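Local coordinates for protein post-proline cleaving enzyme (Rickettsia typhi, PDB 4HVT) that probably acts as a serine-type oligopeptidase of the prolyl oligopeptidase family, cutting short peptides on the carboxyl side of proline, at residues F157-D162 against K166-N171; Y219-K222 against S226-K229; N136-P141 against L249-S254. All blocks are in the same frame, centred on the assembly; numbering follows the deposited sequence. Where two conformers were deposited one is given.

Contact 1. Residues F157-D162 against K166-N171; sequences FFREWD and KDFVKN. With EDO (1,2-ethanediol), chain B.
The antiparallel beta hairpin of strands 155-162 and 167-168 holds this contact, and W161 and F168 meet in it as a non-hydrogen-bonded pair with CA atoms 4.0 Å apart. Their rings make an edge-to-face pair: the edge of the W161 indole points at one face of F168, planes 73° apart, with W161 CD1 3.8 Å from F168 CD1. Against the opposite face lies the R159 guanidinium, nearly parallel to the ring at 13°, and R159 CZ stands 3.9 Å from the F168 ring centroid in a cation-pi contact. The R159 chain reaches that position by bending at chi3 (67°). F168 is therefore covered on both faces by side chains of one strand.

Beside it, D162 and D167 form a hydrogen-bonded pair: D162 N to D167 O is 2.8 Å and nearly straight, whereas the return bond from D167 N to D162 O is weak. K166 and D167 both face D162, which defines a G1 beta bulge in this hairpin of the N-terminal beta-propeller. Past F168, V169 N donates to E160 O over 2.9 Å, arriving from above the carbonyl plane, and a water bridges E160 O and V169 O. A second water joins W161 NE1 to K166 O. 1,2-Ethanediol, probably from the crystallisation solution, donates from O1 to N171 O (3.2 Å). The E160 carboxylate is taken by R143, R223 and F173 N; D162 also pairs with R143.

Contact 2. Residues Y219-K222 against S226-K229; sequences YIWK and SIEK
From Y219 to K222 the chain runs as the end of strand 217-222, and the side chain that meets 226-229 is W221, which lies against I227 with CA atoms 7.0 Å apart. Y219, its hydroxyl hydrogen-bonded to E208, and I220, packed on strand 231-235, make no contact with the turn.

W221 supplies the first segment's main contact surface. Its CG stands anti to the backbone N (chi1 -167°), which directs the indole toward the turn, and I227 covers one face of the six-membered ring. I227 CG1 is 3.9 Å from that ring's centroid and 9° off the ring normal, the geometry of a CH-pi contact. The isoleucine spreads along the ring: I227 CB approaches W221 CZ2 to 3.6 Å, while I227 CD1 lies 3.9 Å from W221 CH2. Because CG1 of I227 is also anti to its backbone N (chi1 -157°), the CG1-CD1 arm runs over the benzo part of the indole.

Strands 217-222 and 231-235 are antiparallel neighbours in a four-stranded sheet of the beta-propeller domain, and 226-229 belongs to their connection. Residues 227-229 form a 3-10 turn, with K229 N donating to S226 O over 2.9 Å. That same carbonyl comes obliquely to the indole, S226 O being 3.4 Å from W221 NE1; NE1 is hydrogen-bonded to E225 O, in the residues between the segments. F173 meets the indole edge-to-face, and I198 of strand 197-200 also touches it.

Contact 3. Residues N136-P141 against L249-S254; sequences NCFQNP and LSDTIS
Neither 136-141 nor 249-254 pairs its backbone with the other; the two loops come nearest at F138 and D251, with CA atoms 6.4 Å apart. Each curls on itself. In 249-254, S250 O accepts from both I253 N (2.9 Å) and S254 N, closing a tight turn around D251 and T252. In 136-141, the N136 side chain spans the loop, N136 ND2 donating to P141 O over 2.8 Å at 177°; the acceptor lies in the amide plane of N136, while the donor sits above the P141 carbonyl plane. C137 SG adds a long bond from N140 N.

These are connecting loops of the beta-propeller domain, one between strands 129-136 and 143-150, the other between 242-247 and 257-263. They therefore belong to different antiparallel sheets, and they meet through the F138 side chain and one bridging water, with 175 Å² buried in all.

F138 takes part in each of the direct contacts. With CG anti to the backbone N (chi1 178°), its phenyl reaches over the D251-T252 backbone, and D251 O and T252 N lie over one ring face toward its rim. D251 CB approaches F138 CG to 3.5 Å as the two side chains run past each other in opposite directions; the ring and carboxylate planes are 31° apart. The methyl T252 CG2 meets the phenyl at F138 CE1, 3.8 Å away. E406 of another loop touches both F138 and T252.

The polar link is indirect. A water donates to D251 OD2 (2.7 Å) and to N136 O, and accepts from F138 N, so three groups from the two loops hold it. D251 OD1 forms a salt bridge with K247, which would be expected to favour the charged carboxylate.

How the contacts relate
All three contacts lie in the N-terminal beta-propeller domain, on the same side of the chain's centre. Contact 1 belongs to the sheet that runs from strand 129-136 to 185-186 and contact 2 to the next one, 190-192 to 231-235. The centres of contacts 1 and 2 are about 17 Å apart, those of contacts 1 and 3 about 19 Å, and those of contacts 2 and 3 about 21 Å; none touches another. Contacts 1 and 2 are local, each spanning a three-residue connection, and follow in series. Contact 3, between segments 108 residues apart with both others in between, ties the sheet of contact 1 to the one starting at 242-247.

Contact 1. Residues F157-D162 against K166-N171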
ATOM      1  N   PHE A 157       9.786  13.787  -7.270  1.00 10.95           N
ATOM      2  CA  PHE A 157      10.363  15.114  -7.025  1.00 10.93           C
ATOM      3  C   PHE A 157       9.287  15.915  -6.290  1.00 10.70           C
ATOM      4  O   PHE A 157       8.325  15.334  -5.779  1.00 10.15           O
ATOM      5  CB  PHE A 157      10.805  15.785  -8.336  1.00 11.81           C
ATOM      6  CG  PHE A 157       9.749  15.886  -9.346  1.00 12.75           C
ATOM      7  CD1 PHE A 157       9.384  14.789 -10.108  1.00 12.80           C
ATOM      8  CD2 PHE A 157       9.062  17.089  -9.537  1.00 13.30           C
ATOM      9  CE1 PHE A 157       8.382  14.881 -11.039  1.00 13.40           C
ATOM     10  CE2 PHE A 157       8.075  17.184 -10.498  1.00 14.18           C
ATOM     11  CZ  PHE A 157       7.735  16.076 -11.228  1.00 14.18           C
ATOM     12  N   PHE A 158       9.488  17.214  -6.141  1.00 10.63           N
ATOM     13  CA  PHE A 158       8.495  18.040  -5.465  1.00 10.59           C
ATOM     14  C   PHE A 158       8.660  19.442  -5.956  1.00 11.32           C
ATOM     15  O   PHE A 158       9.672  19.781  -6.544  1.00 11.25           O
ATOM     16  CB  PHE A 158       8.664  18.015  -3.950  1.00 10.08           C
ATOM     17  CG  PHE A 158      10.085  18.294  -3.513  1.00  9.91           C
ATOM     18  CD1 PHE A 158      10.489  19.601  -3.253  1.00 10.28           C
ATOM     19  CD2 PHE A 158      10.929  17.264  -3.298  1.00  9.56           C
ATOM     20  CE1 PHE A 158      11.806  19.854  -2.879  1.00 10.35           C
ATOM     21  CE2 PHE A 158      12.246  17.505  -2.924  1.00  9.71           C
ATOM     22  CZ  PHE A 158      12.664  18.809  -2.680  1.00  9.92           C
ATOM     23  N   ARG A 159       7.653  20.280  -5.701  1.00 12.05           N
ATOM     24  CA  ARG A 159       7.736  21.686  -5.985  1.00 13.26           C
ATOM     25  C   ARG A 159       7.046  22.444  -4.872  1.00 12.77           C
ATOM     26  O   ARG A 159       5.953  22.046  -4.412  1.00 12.26           O
ATOM     27  CB  ARG A 159       7.028  22.043  -7.285  1.00 15.24           C
ATOM     28  CG  ARG A 159       7.620  21.441  -8.513  1.00 17.65           C
ATOM     29  CD  ARG A 159       6.787  21.864  -9.709  1.00 20.06           C
ATOM     30  NE  ARG A 159       6.868  23.291  -9.973  1.00 21.96           N
ATOM     31  CZ  ARG A 159       6.223  23.895 -10.970  1.00 24.29           C
ATOM     32  NH1 ARG A 159       5.399  23.203 -11.757  1.00 24.94           N
ATOM     33  NH2 ARG A 159       6.360  25.189 -11.158  1.00 25.69           N
ATOM     34  N   GLU A 160       7.643  23.535  -4.440  1.00 12.82           N
ATOM     35  CA  GLU A 160       7.034  24.378  -3.395  1.00 12.84           C
ATOM     36  C   GLU A 160       5.893  25.230  -3.942  1.00 13.24           C
ATOM     37  O   GLU A 160       5.973  25.740  -5.047  1.00 13.73           O
ATOM     38  CB  GLU A 160       8.108  25.302  -2.822  1.00 12.99           C
ATOM     39  CG  GLU A 160       7.696  25.984  -1.523  1.00 12.95           C
ATOM     40  CD  GLU A 160       8.711  26.975  -1.018  1.00 13.34           C
ATOM     41  OE1 GLU A 160       9.790  27.151  -1.636  1.00 13.52           O
ATOM     42  OE2 GLU A 160       8.440  27.578   0.030  1.00 13.88           O
ATOM     43  N   TRP A 161       4.834  25.373  -3.167  1.00 13.50           N
ATOM     44  CA  TRP A 161       3.588  25.934  -3.642  1.00 14.23           C
ATOM     45  C   TRP A 161       2.991  26.815  -2.548  1.00 14.65           C
ATOM     46  O   TRP A 161       3.164  26.545  -1.375  1.00 14.20           O
ATOM     47  CB  TRP A 161       2.642  24.782  -4.027  1.00 13.88           C
ATOM     48  CG  TRP A 161       1.297  25.214  -4.572  1.00 14.22           C
ATOM     49  CD1 TRP A 161       0.960  25.356  -5.886  1.00 14.67           C
ATOM     50  CD2 TRP A 161       0.092  25.388  -3.826  1.00 14.19           C
ATOM     51  NE1 TRP A 161      -0.371  25.692  -5.998  1.00 15.28           N
ATOM     52  CE2 TRP A 161      -0.933  25.693  -4.754  1.00 14.64           C
ATOM     53  CE3 TRP A 161      -0.216  25.330  -2.479  1.00 13.71           C
ATOM     54  CZ2 TRP A 161      -2.258  25.955  -4.363  1.00 14.98           C
ATOM     55  CZ3 TRP A 161      -1.537  25.616  -2.067  1.00 14.07           C
ATOM     56  CH2 TRP A 161      -2.535  25.893  -3.021  1.00 14.53           C
ATOM     57  N   ASP A 162       2.354  27.911  -2.944  1.00 16.16           N
ATOM     58  CA  ASP A 162       1.831  28.876  -1.984  1.00 17.61           C
ATOM     59  C   ASP A 162       0.282  29.053  -2.057  1.00 18.08           C
ATOM     60  O   ASP A 162      -0.276  29.367  -3.100  1.00 18.63           O
ATOM     61  CB  ASP A 162       2.492  30.209  -2.153  1.00 18.98           C
ATOM     62  CG  ASP A 162       2.140  31.172  -1.018  1.00 20.61           C
ATOM     63  OD1 ASP A 162       1.071  31.806  -1.125  1.00 21.78           O
ATOM     64  OD2 ASP A 162       2.918  31.303  -0.018  1.00 21.43           O
ATOM     65  N   LYS A 166      -2.110  30.624  -4.697  1.00 25.03           N
ATOM     66  CA  LYS A 166      -2.635  29.430  -5.416  1.00 24.62           C
ATOM     67  C   LYS A 166      -1.769  29.077  -6.622  1.00 23.34           C
ATOM     68  O   LYS A 166      -2.248  28.805  -7.729  1.00 23.56           O
ATOM     69  CB  LYS A 166      -4.107  29.612  -5.799  1.00 27.15           C
ATOM     70  CG  LYS A 166      -5.035  29.297  -4.634  1.00 28.71           C
ATOM     71  CD  LYS A 166      -6.396  29.955  -4.796  1.00 31.80           C
ATOM     72  CE  LYS A 166      -7.246  29.292  -5.854  1.00 33.55           C
ATOM     73  NZ  LYS A 166      -8.664  29.805  -5.746  1.00 34.32           N
ATOM     74  N   ASP A 167      -0.457  29.094  -6.395  1.00 21.79           N
ATOM     75  CA  ASP A 167       0.505  28.811  -7.459  1.00 21.27           C
ATOM     76  C   ASP A 167       1.831  28.380  -6.874  1.00 19.77           C
ATOM     77  O   ASP A 167       2.105  28.618  -5.687  1.00 17.92           O
ATOM     78  CB  ASP A 167       0.731  30.079  -8.322  1.00 23.44           C
ATOM     79  CG  ASP A 167       1.272  29.772  -9.706  1.00 24.60           C
ATOM     80  OD1 ASP A 167       1.351  28.617 -10.126  1.00 24.76           O
ATOM     81  OD2 ASP A 167       1.615  30.735 -10.420  1.00 28.84           O
ATOM     82  N   PHE A 168       2.646  27.761  -7.739  1.00 19.23           N
ATOM     83  CA  PHE A 168       4.002  27.387  -7.382  1.00 18.69           C
ATOM     84  C   PHE A 168       4.848  28.636  -7.067  1.00 19.13           C
ATOM     85  O   PHE A 168       4.655  29.736  -7.615  1.00 20.26           O
ATOM     86  CB  PHE A 168       4.633  26.472  -8.460  1.00 18.92           C
ATOM     87  CG  PHE A 168       3.911  25.171  -8.575  1.00 18.49           C
ATOM     88  CD1 PHE A 168       4.086  24.202  -7.616  1.00 17.55           C
ATOM     89  CD2 PHE A 168       2.926  24.974  -9.542  1.00 19.83           C
ATOM     90  CE1 PHE A 168       3.406  22.996  -7.667  1.00 17.59           C
ATOM     91  CE2 PHE A 168       2.201  23.781  -9.568  1.00 19.30           C
ATOM     92  CZ  PHE A 168       2.456  22.795  -8.617  1.00 18.76           C
ATOM     93  N   VAL A 169       5.771  28.469  -6.135  1.00 18.55           N
ATOM     94  CA  VAL A 169       6.627  29.543  -5.714  1.00 19.30           C
ATOM     95  C   VAL A 169       7.761  29.686  -6.740  1.00 20.32           C
ATOM     96  O   VAL A 169       8.551  28.750  -6.912  1.00 19.92           O
ATOM     97  CB  VAL A 169       7.214  29.242  -4.324  1.00 18.53           C
ATOM     98  CG1 VAL A 169       8.250  30.305  -3.951  1.00 19.04           C
ATOM     99  CG2 VAL A 169       6.140  29.111  -3.247  1.00 18.04           C
ATOM    100  N   LYS A 170       7.817  30.832  -7.416  1.00 22.14           N
ATOM    101  CA  LYS A 170       8.949  31.143  -8.338  1.00 22.96           C
ATOM    102  C   LYS A 170      10.294  30.993  -7.617  1.00 22.50           C
ATOM    103  O   LYS A 170      10.507  31.656  -6.617  1.00 22.93           O
ATOM    104  CB  LYS A 170       8.811  32.594  -8.852  1.00 24.48           C
ATOM    105  N   ASN A 171      11.153  30.101  -8.111  1.00 22.08           N
ATOM    106  CA  ASN A 171      12.489  29.813  -7.516  1.00 21.60           C
ATOM    107  C   ASN A 171      12.414  29.201  -6.102  1.00 19.59           C
ATOM    108  O   ASN A 171      13.384  29.274  -5.334  1.00 19.78           O
ATOM    109  CB  ASN A 171      13.417  31.054  -7.507  1.00 22.98           C
ATOM    110  CG  ASN A 171      13.517  31.700  -8.864  1.00 23.73           C
ATOM    111  OD1 ASN A 171      13.742  31.016  -9.855  1.00 24.76           O
ATOM    112  ND2 ASN A 171      13.263  32.992  -8.934  1.00 24.44           N
TER
HETATM  113  C1  EDO B 801      14.859  27.340  -2.858  1.00 14.27           C
HETATM  114  O1  EDO B 801      15.010  28.763  -2.663  1.00 14.88           O
HETATM  115  C2  EDO B 801      16.214  26.675  -2.602  1.00 13.93           C
HETATM  116  O2  EDO B 801      17.069  27.094  -3.677  1.00 14.84           O
HETATM  117  O   HOH W   1       8.495  26.011  -6.454  1.00 18.42           O
HETATM  118  O   HOH W   2      -1.966  25.980  -8.514  1.00 22.61           O

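Contact 2. Residues Y219-K222 against S226-K229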
ATOM      1  N   TYR A 219      20.228  15.232   2.702  1.00  9.98           N
ATOM      2  CA  TYR A 219      20.747  16.592   2.528  1.00 10.29           C
ATOM      3  C   TYR A 219      19.829  17.605   3.215  1.00 10.47           C
ATOM      4  O   TYR A 219      18.576  17.453   3.259  1.00  9.95           O
ATOM      5  CB  TYR A 219      20.822  16.957   1.060  1.00 10.67           C
ATOM      6  CG  TYR A 219      21.982  16.346   0.275  1.00 10.84           C
ATOM      7  CD1 TYR A 219      21.957  15.004  -0.211  1.00 10.80           C
ATOM      8  CD2 TYR A 219      23.102  17.085   0.003  1.00 11.47           C
ATOM      9  CE1 TYR A 219      23.004  14.486  -0.923  1.00 11.20           C
ATOM     10  CE2 TYR A 219      24.189  16.545  -0.729  1.00 11.87           C
ATOM     11  CZ  TYR A 219      24.150  15.275  -1.186  1.00 11.86           C
ATOM     12  OH  TYR A 219      25.260  14.811  -1.913  1.00 12.85           O
ATOM     13  N   ILE A 220      20.463  18.653   3.741  1.00 10.96           N
ATOM     14  CA  ILE A 220      19.741  19.823   4.255  1.00 11.40           C
ATOM     15  C   ILE A 220      19.975  20.979   3.269  1.00 11.44           C
ATOM     16  O   ILE A 220      21.098  21.200   2.780  1.00 11.68           O
ATOM     17  CB  ILE A 220      20.167  20.144   5.721  1.00 12.10           C
ATOM     18  CG1 ILE A 220      19.328  21.230   6.346  1.00 12.91           C
ATOM     19  CG2 ILE A 220      21.628  20.493   5.792  1.00 12.83           C
ATOM     20  CD1 ILE A 220      19.492  21.328   7.881  1.00 13.02           C
ATOM     21  N   TRP A 221      18.922  21.750   2.994  1.00 11.29           N
ATOM     22  CA  TRP A 221      18.942  22.727   1.909  1.00 11.88           C
ATOM     23  C   TRP A 221      18.239  23.996   2.346  1.00 12.43           C
ATOM     24  O   TRP A 221      17.071  23.951   2.833  1.00 12.18           O
ATOM     25  CB  TRP A 221      18.292  22.127   0.667  1.00 11.71           C
ATOM     26  CG  TRP A 221      18.500  22.895  -0.611  1.00 12.03           C
ATOM     27  CD1 TRP A 221      19.512  23.770  -0.907  1.00 12.61           C
ATOM     28  CD2 TRP A 221      17.724  22.757  -1.806  1.00 11.90           C
ATOM     29  NE1 TRP A 221      19.349  24.258  -2.169  1.00 12.97           N
ATOM     30  CE2 TRP A 221      18.254  23.649  -2.746  1.00 12.56           C
ATOM     31  CE3 TRP A 221      16.613  21.995  -2.149  1.00 11.52           C
ATOM     32  CZ2 TRP A 221      17.746  23.763  -4.050  1.00 12.88           C
ATOM     33  CZ3 TRP A 221      16.061  22.159  -3.432  1.00 11.82           C
ATOM     34  CH2 TRP A 221      16.641  23.044  -4.352  1.00 12.49           C
ATOM     35  N   LYS A 222      18.933  25.117   2.170  1.00 13.50           N
ATOM     36  CA  LYS A 222      18.526  26.460   2.560  1.00 14.53           C
ATOM     37  C   LYS A 222      17.970  27.228   1.389  1.00 14.49           C
ATOM     38  O   LYS A 222      18.467  27.159   0.247  1.00 14.66           O
ATOM     39  CB  LYS A 222      19.736  27.244   3.139  1.00 16.29           C
ATOM     40  CG  LYS A 222      20.352  26.663   4.400  1.00 17.62           C
ATOM     41  CD  LYS A 222      21.715  27.327   4.708  1.00 20.10           C
ATOM     42  CE  LYS A 222      21.639  28.799   5.002  1.00 23.11           C
ATOM     43  NZ  LYS A 222      20.841  28.929   6.238  1.00 25.03           N
ATOM     44  N   SER A 226      21.738  27.386  -4.396  1.00 17.49           N
ATOM     45  CA  SER A 226      21.720  26.320  -5.392  0.50 17.18           C
ATOM     46  C   SER A 226      21.759  24.967  -4.699  1.00 16.14           C
ATOM     47  O   SER A 226      22.352  24.824  -3.637  1.00 15.76           O
ATOM     48  CB  SER A 226      22.939  26.444  -6.324  0.50 17.96           C
ATOM     49  OG  SER A 226      22.894  25.439  -7.319  0.50 18.35           O
ATOM     50  N   ILE A 227      21.182  23.947  -5.325  1.00 15.68           N
ATOM     51  CA  ILE A 227      21.138  22.599  -4.760  1.00 15.60           C
ATOM     52  C   ILE A 227      22.540  22.001  -4.661  1.00 16.12           C
ATOM     53  O   ILE A 227      22.818  21.162  -3.810  1.00 15.93           O
ATOM     54  CB  ILE A 227      20.212  21.659  -5.559  1.00 15.59           C
ATOM     55  CG1 ILE A 227      19.740  20.503  -4.701  1.00 15.00           C
ATOM     56  CG2 ILE A 227      20.978  21.042  -6.731  1.00 15.87           C
ATOM     57  CD1 ILE A 227      18.591  19.760  -5.326  1.00 15.01           C
ATOM     58  N   GLU A 228      23.447  22.490  -5.482  1.00 17.83           N
ATOM     59  CA  GLU A 228      24.864  22.164  -5.358  1.00 19.24           C
ATOM     60  C   GLU A 228      25.512  22.594  -4.087  1.00 19.38           C
ATOM     61  O   GLU A 228      26.598  22.067  -3.752  1.00 20.96           O
ATOM     62  CB  GLU A 228      25.666  22.774  -6.530  1.00 20.69           C
ATOM     63  CG  GLU A 228      25.315  22.081  -7.832  1.00 21.19           C
ATOM     64  CD  GLU A 228      24.098  22.652  -8.564  1.00 22.00           C
ATOM     65  OE1 GLU A 228      23.478  23.583  -7.980  1.00 22.04           O
ATOM     66  OE2 GLU A 228      23.851  22.248  -9.754  1.00 21.31           O
ATOM     67  N   LYS A 229      24.899  23.535  -3.394  1.00 19.66           N
ATOM     68  CA  LYS A 229      25.373  23.986  -2.107  1.00 20.45           C
ATOM     69  C   LYS A 229      24.780  23.241  -0.913  1.00 18.97           C
ATOM     70  O   LYS A 229      25.194  23.448   0.250  1.00 18.60           O
ATOM     71  CB  LYS A 229      25.147  25.486  -2.005  1.00 22.35           C
ATOM     72  CG  LYS A 229      26.022  26.265  -2.989  1.00 25.25           C
ATOM     73  CD  LYS A 229      26.012  27.762  -2.656  1.00 27.95           C
ATOM     74  CE  LYS A 229      27.072  28.499  -3.438  1.00 30.08           C
ATOM     75  NZ  LYS A 229      26.652  29.899  -3.735  1.00 32.43           N
TER

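Contact 3. Residues N136-P141 against L249-S254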
ATOM      1  N   ASN A 136       2.929  20.421   4.625  1.00 17.11           N
ATOM      2  CA  ASN A 136       2.675  21.800   4.969  1.00 17.82           C
ATOM      3  C   ASN A 136       3.714  22.348   5.963  1.00 16.59           C
ATOM      4  O   ASN A 136       4.181  21.640   6.853  1.00 16.56           O
ATOM      5  CB  ASN A 136       1.243  21.887   5.577  1.00 19.38           C
ATOM      6  CG  ASN A 136       0.723  23.292   5.702  1.00 21.32           C
ATOM      7  OD1 ASN A 136       0.026  23.586   6.670  1.00 26.74           O
ATOM      8  ND2 ASN A 136       1.006  24.167   4.745  1.00 22.33           N
ATOM      9  N   CYS A 137       4.114  23.600   5.778  1.00 16.84           N
ATOM     10  CA  CYS A 137       5.130  24.231   6.616  1.00 17.05           C
ATOM     11  C   CYS A 137       4.486  24.753   7.908  1.00 17.59           C
ATOM     12  O   CYS A 137       3.574  25.552   7.846  1.00 18.29           O
ATOM     13  CB  CYS A 137       5.757  25.407   5.873  1.00 17.22           C
ATOM     14  SG  CYS A 137       7.040  26.232   6.828  1.00 17.98           S
ATOM     15  N   PHE A 138       5.023  24.399   9.059  1.00 17.12           N
ATOM     16  CA  PHE A 138       4.387  24.827  10.316  1.00 17.94           C
ATOM     17  C   PHE A 138       4.612  26.313  10.569  1.00 18.93           C
ATOM     18  O   PHE A 138       3.731  26.980  11.087  1.00 19.91           O
ATOM     19  CB  PHE A 138       4.897  23.977  11.498  1.00 17.53           C
ATOM     20  CG  PHE A 138       4.315  24.385  12.834  1.00 18.13           C
ATOM     21  CD1 PHE A 138       3.044  24.039  13.165  1.00 18.02           C
ATOM     22  CD2 PHE A 138       5.087  25.132  13.746  1.00 19.63           C
ATOM     23  CE1 PHE A 138       2.505  24.415  14.376  1.00 19.37           C
ATOM     24  CE2 PHE A 138       4.541  25.510  14.968  1.00 19.69           C
ATOM     25  CZ  PHE A 138       3.268  25.128  15.275  1.00 19.88           C
ATOM     26  N   GLN A 139       5.776  26.807  10.203  1.00 20.04           N
ATOM     27  CA  GLN A 139       6.182  28.179  10.487  1.00 21.33           C
ATOM     28  C   GLN A 139       5.470  29.161   9.525  1.00 21.28           C
ATOM     29  O   GLN A 139       5.193  30.293   9.883  1.00 24.74           O
ATOM     30  CB  GLN A 139       7.692  28.311  10.381  1.00 23.77           C
ATOM     31  CG  GLN A 139       8.509  27.482  11.397  1.00 26.31           C
ATOM     32  CD  GLN A 139       8.553  25.945  11.209  1.00 28.20           C
ATOM     33  OE1 GLN A 139       8.655  25.259  12.228  1.00 35.07           O
ATOM     34  NE2 GLN A 139       8.544  25.389   9.949  1.00 26.37           N
ATOM     35  N   ASN A 140       5.120  28.700   8.338  1.00 19.55           N
ATOM     36  CA  ASN A 140       4.307  29.434   7.400  1.00 19.51           C
ATOM     37  C   ASN A 140       3.353  28.494   6.687  1.00 18.59           C
ATOM     38  O   ASN A 140       3.679  27.957   5.628  1.00 16.99           O
ATOM     39  CB  ASN A 140       5.141  30.174   6.366  1.00 20.60           C
ATOM     40  CG  ASN A 140       4.263  30.975   5.406  1.00 21.18           C
ATOM     41  OD1 ASN A 140       3.033  30.914   5.482  1.00 21.65           O
ATOM     42  ND2 ASN A 140       4.884  31.604   4.438  1.00 22.88           N
ATOM     43  N   PRO A 141       2.137  28.320   7.238  1.00 18.04           N
ATOM     44  CA  PRO A 141       1.237  27.274   6.722  1.00 18.41           C
ATOM     45  C   PRO A 141       0.646  27.550   5.373  1.00 18.14           C
ATOM     46  O   PRO A 141      -0.070  26.697   4.874  1.00 19.26           O
ATOM     47  CB  PRO A 141       0.133  27.184   7.794  1.00 18.43           C
ATOM     48  CG  PRO A 141       0.217  28.465   8.520  1.00 19.27           C
ATOM     49  CD  PRO A 141       1.646  28.878   8.500  1.00 19.32           C
ATOM     50  N   LEU A 249       8.124  14.306  16.486  1.00  9.17           N
ATOM     51  CA  LEU A 249       6.898  14.759  17.210  1.00  9.39           C
ATOM     52  C   LEU A 249       6.032  15.604  16.308  1.00  9.58           C
ATOM     53  O   LEU A 249       6.381  15.898  15.180  1.00 10.41           O
ATOM     54  CB  LEU A 249       7.233  15.572  18.451  1.00  9.64           C
ATOM     55  CG  LEU A 249       8.283  14.953  19.377  1.00  9.72           C
ATOM     56  CD1 LEU A 249       8.632  15.833  20.530  1.00 10.38           C
ATOM     57  CD2 LEU A 249       7.747  13.605  19.900  1.00  9.65           C
ATOM     58  N   SER A 250       4.833  15.967  16.791  1.00  9.74           N
ATOM     59  CA  SER A 250       4.034  16.977  16.113  1.00 10.18           C
ATOM     60  C   SER A 250       4.833  18.293  16.043  1.00 10.50           C
ATOM     61  O   SER A 250       5.459  18.620  16.993  1.00 10.53           O
ATOM     62  CB  SER A 250       2.776  17.249  16.958  1.00 10.50           C
ATOM     63  OG  SER A 250       2.070  18.374  16.440  1.00 10.98           O
ATOM     64  N   ASP A 251       4.774  19.038  14.940  1.00 10.97           N
ATOM     65  CA  ASP A 251       5.353  20.362  14.832  1.00 11.62           C
ATOM     66  C   ASP A 251       4.849  21.260  15.980  1.00 12.20           C
ATOM     67  O   ASP A 251       5.500  22.197  16.353  1.00 12.28           O
ATOM     68  CB  ASP A 251       4.994  21.045  13.529  1.00 12.49           C
ATOM     69  CG  ASP A 251       5.821  20.572  12.345  1.00 13.35           C
ATOM     70  OD1 ASP A 251       7.043  20.439  12.505  1.00 14.53           O
ATOM     71  OD2 ASP A 251       5.268  20.392  11.245  1.00 14.66           O
ATOM     72  N   THR A 252       3.638  20.991  16.505  1.00 12.51           N
ATOM     73  CA  THR A 252       3.140  21.862  17.568  1.00 13.00           C
ATOM     74  C   THR A 252       3.905  21.679  18.875  1.00 12.88           C
ATOM     75  O   THR A 252       3.788  22.526  19.787  1.00 13.28           O
ATOM     76  CB  THR A 252       1.638  21.658  17.907  1.00 13.97           C
ATOM     77  OG1 THR A 252       1.438  20.311  18.354  1.00 13.07           O
ATOM     78  CG2 THR A 252       0.764  21.920  16.706  1.00 14.58           C
ATOM     79  N   ILE A 253       4.645  20.592  18.988  1.00 11.84           N
ATOM     80  CA  ILE A 253       5.483  20.303  20.136  1.00 12.34           C
ATOM     81  C   ILE A 253       6.946  20.597  19.804  1.00 12.69           C
ATOM     82  O   ILE A 253       7.639  21.219  20.615  1.00 12.85           O
ATOM     83  CB  ILE A 253       5.291  18.838  20.521  1.00 12.30           C
ATOM     84  CG1 ILE A 253       3.774  18.504  20.616  1.00 12.45           C
ATOM     85  CG2 ILE A 253       6.030  18.509  21.798  1.00 13.31           C
ATOM     86  CD1 ILE A 253       3.030  19.162  21.757  1.00 13.03           C
ATOM     87  N   SER A 254       7.415  20.073  18.667  1.00 12.55           N
ATOM     88  CA  SER A 254       8.761  20.395  18.186  1.00 13.17           C
ATOM     89  C   SER A 254       8.788  20.372  16.677  1.00 13.75           C
ATOM     90  O   SER A 254       8.365  19.399  16.059  1.00 12.95           O
ATOM     91  CB  SER A 254       9.807  19.409  18.669  1.00 12.66           C
ATOM     92  OG  SER A 254      11.113  19.704  18.128  1.00 13.10           O
TER
HETATM   93  O   HOH W   3       6.328  21.567   9.085  1.00 23.47           O